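Chitin deacetylase 1 (Bombyx mori, PDB 5ZNT) hydrolyses the N-acetamido groups of N-acetyl-D-glucosamine residues in chitin, releasing acetate and leaving chitosan, as a zinc-dependent deacetylase of the carbohydrate esterase 4 family. Local coordinates at residues Tyr82-Tyr85 and Ser86-Gln89. Numbering follows the deposited sequence.
With NAG (2-acetamido-2-deoxy-beta-D-glucopyranose), chain B.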
ATOM      1  N   TYR A  82       5.707  18.171   2.000  1.00 14.53           N
ATOM      2  CA  TYR A  82       5.958  18.151   3.438  1.00 14.70           C
ATOM      3  C   TYR A  82       6.585  16.858   3.937  1.00 18.68           C
ATOM      4  O   TYR A  82       6.683  16.660   5.149  1.00 18.13           O
ATOM      5  CB  TYR A  82       4.687  18.421   4.253  1.00 16.43           C
ATOM      6  CG  TYR A  82       3.902  19.627   3.767  1.00 21.07           C
ATOM      7  CD1 TYR A  82       4.485  20.905   3.744  1.00 19.36           C
ATOM      8  CD2 TYR A  82       2.577  19.494   3.348  1.00 16.43           C
ATOM      9  CE1 TYR A  82       3.742  22.028   3.303  1.00 24.03           C
ATOM     10  CE2 TYR A  82       1.841  20.591   2.908  1.00 20.32           C
ATOM     11  CZ  TYR A  82       2.419  21.854   2.893  1.00 22.43           C
ATOM     12  OH  TYR A  82       1.669  22.933   2.443  1.00 23.90           O
ATOM     13  N   THR A  83       7.028  15.972   3.057  1.00 15.54           N
ATOM     14  CA  THR A  83       7.595  14.721   3.526  1.00 14.85           C
ATOM     15  C   THR A  83       9.026  14.933   4.005  1.00 17.98           C
ATOM     16  O   THR A  83       9.760  15.766   3.469  1.00 16.89           O
ATOM     17  CB  THR A  83       7.523  13.675   2.423  1.00 17.20           C
ATOM     18  OG1 THR A  83       6.196  13.164   2.428  1.00 12.16           O
ATOM     19  CG2 THR A  83       8.529  12.512   2.617  1.00 12.90           C
ATOM     20  N   ASN A  84       9.381  14.222   5.066  1.00 16.27           N
ATOM     21  CA  ASN A  84      10.722  14.218   5.640  1.00 18.95           C
ATOM     22  C   ASN A  84      11.440  12.995   5.078  1.00 18.00           C
ATOM     23  O   ASN A  84      11.118  11.859   5.444  1.00 17.53           O
ATOM     24  CB  ASN A  84      10.577  14.200   7.155  1.00 19.33           C
ATOM     25  CG  ASN A  84      11.878  14.023   7.899  1.00 22.78           C
ATOM     26  OD1 ASN A  84      12.891  13.535   7.381  1.00 17.43           O
ATOM     27  ND2 ASN A  84      11.842  14.427   9.156  1.00 23.19           N
ATOM     28  N   TYR A  85      12.388  13.216   4.160  1.00 14.19           N
ATOM     29  CA  TYR A  85      12.993  12.086   3.466  1.00 12.76           C
ATOM     30  C   TYR A  85      14.034  11.343   4.293  1.00 19.63           C
ATOM     31  O   TYR A  85      14.329  10.184   3.968  1.00 20.05           O
ATOM     32  CB  TYR A  85      13.577  12.537   2.121  1.00 13.59           C
ATOM     33  CG  TYR A  85      12.424  12.776   1.172  1.00 17.29           C
ATOM     34  CD1 TYR A  85      11.849  11.710   0.458  1.00 14.81           C
ATOM     35  CD2 TYR A  85      11.845  14.041   1.068  1.00 17.04           C
ATOM     36  CE1 TYR A  85      10.767  11.921  -0.381  1.00 14.85           C
ATOM     37  CE2 TYR A  85      10.765  14.269   0.240  1.00 16.03           C
ATOM     38  CZ  TYR A  85      10.211  13.204  -0.454  1.00 16.98           C
ATOM     39  OH  TYR A  85       9.139  13.456  -1.244  1.00 17.14           O
ATOM     40  N   SER A  86      14.576  11.957   5.354  1.00 19.21           N
ATOM     41  CA  SER A  86      15.364  11.189   6.324  1.00 20.78           C
ATOM     42  C   SER A  86      14.489  10.181   7.043  1.00 22.73           C
ATOM     43  O   SER A  86      14.936   9.074   7.362  1.00 21.40           O
ATOM     44  CB  SER A  86      15.996  12.114   7.363  1.00 20.82           C
ATOM     45  OG  SER A  86      16.926  12.950   6.721  1.00 37.17           O
ATOM     46  N   ALA A  87      13.250  10.576   7.350  1.00 19.67           N
ATOM     47  CA  ALA A  87      12.321   9.670   8.017  1.00 20.39           C
ATOM     48  C   ALA A  87      11.893   8.549   7.086  1.00 21.12           C
ATOM     49  O   ALA A  87      11.775   7.393   7.516  1.00 20.84           O
ATOM     50  CB  ALA A  87      11.104  10.447   8.532  1.00 18.25           C
ATOM     51  N   VAL A  88      11.621   8.879   5.813  1.00 19.23           N
ATOM     52  CA  VAL A  88      11.336   7.853   4.816  1.00 16.85           C
ATOM     53  C   VAL A  88      12.492   6.856   4.763  1.00 18.14           C
ATOM     54  O   VAL A  88      12.291   5.637   4.747  1.00 18.53           O
ATOM     55  CB  VAL A  88      11.085   8.510   3.436  1.00 16.85           C
ATOM     56  CG1 VAL A  88      11.065   7.485   2.343  1.00 15.09           C
ATOM     57  CG2 VAL A  88       9.743   9.324   3.416  1.00 12.56           C
ATOM     58  N   GLN A  89      13.719   7.370   4.744  1.00 17.08           N
ATOM     59  CA  GLN A  89      14.906   6.521   4.684  1.00 17.96           C
ATOM     60  C   GLN A  89      14.999   5.610   5.898  1.00 18.46           C
ATOM     61  O   GLN A  89      15.342   4.428   5.774  1.00 19.62           O
ATOM     62  CB  GLN A  89      16.155   7.397   4.582  1.00 19.49           C
ATOM     63  CG  GLN A  89      17.474   6.615   4.518  1.00 19.92           C
ATOM     64  CD  GLN A  89      18.671   7.555   4.368  1.00 20.89           C
ATOM     65  OE1 GLN A  89      18.648   8.696   4.829  1.00 22.03           O
ATOM     66  NE2 GLN A  89      19.715   7.070   3.731  1.00 25.55           N
TER
HETATM   67  C1  NAG B   1      12.968  14.285  10.020  1.00 26.92           C
HETATM   68  C2  NAG B   1      12.865  14.994  11.355  1.00 31.97           C
HETATM   69  C3  NAG B   1      14.112  14.695  12.187  1.00 35.65           C
HETATM   70  C4  NAG B   1      14.360  13.189  12.272  1.00 40.16           C
HETATM   71  C5  NAG B   1      14.272  12.545  10.892  1.00 29.40           C
HETATM   72  C6  NAG B   1      14.309  11.035  10.931  1.00 30.56           C
HETATM   73  C7  NAG B   1      11.506  17.005  10.918  1.00 34.16           C
HETATM   74  C8  NAG B   1      11.511  18.505  10.895  1.00 36.63           C
HETATM   75  N2  NAG B   1      12.672  16.428  11.221  1.00 29.39           N
HETATM   76  O3  NAG B   1      13.921  15.271  13.472  1.00 45.62           O
HETATM   77  O4  NAG B   1      15.711  12.917  12.623  1.00 57.53           O
HETATM   78  O5  NAG B   1      13.057  12.919  10.238  1.00 25.70           O
HETATM   79  O6  NAG B   1      13.312  10.527  11.807  1.00 37.57           O
HETATM   80  O7  NAG B   1      10.494  16.344  10.643  1.00 34.35           O
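The side-chain oxygen of N84 accepts from the first turn of helix 85-93: A87 N donates to N84 OD1 over 3.0 Å, arriving well above the amide plane rather than in it. S86 N comes near the same oxygen, at 3.1 Å from N84 OD1. With CG of N84 anti to the backbone N (chi1 173°), the small chi2 of -21° then turns OD1 toward A87 N. The other end of the amide is spent on sugar: N84 ND2 is bonded covalently to C1 of the NAG and donates to its acetamide oxygen O7 at 2.8 Å, with a bent N-H...O angle of 138°. One amide thus caps the helix with its oxygen and carries the glycan on its nitrogen; the bond from A87 N restrains the turn of the amide, and the O7 bond probably steadies the sugar relative to the linkage. The pyranose sits beside the first turn, with A87 CB 3.6 Å from NAG O5 and S86 CB close to NAG C5. I53 of helix 53-59 also touches N84 and A87. Behind the cap the helical ladder begins, V88 N hydrogen-bonding to N84 O and Q89 N to Y85 O. On the apolar side, the methyl CG2 of T83 lies 3.5 Å above the centre of the Y85 ring, a CH-pi contact, and meets V88 CG2 at 3.5 Å, the two side chains crossing at about a right angle. T83 OG1 hydrogen-bonds to S79 O and Y85 OH to H80 ND1, while helix 117-134 packs on Y85 through M127, I130, I131 and F134. The N-cap asparagine is also the glycosylated asparagine of the sequon N84-Y85-S86, where the loop after strand 75-78 enters its helix in the polysaccharide deacetylase domain.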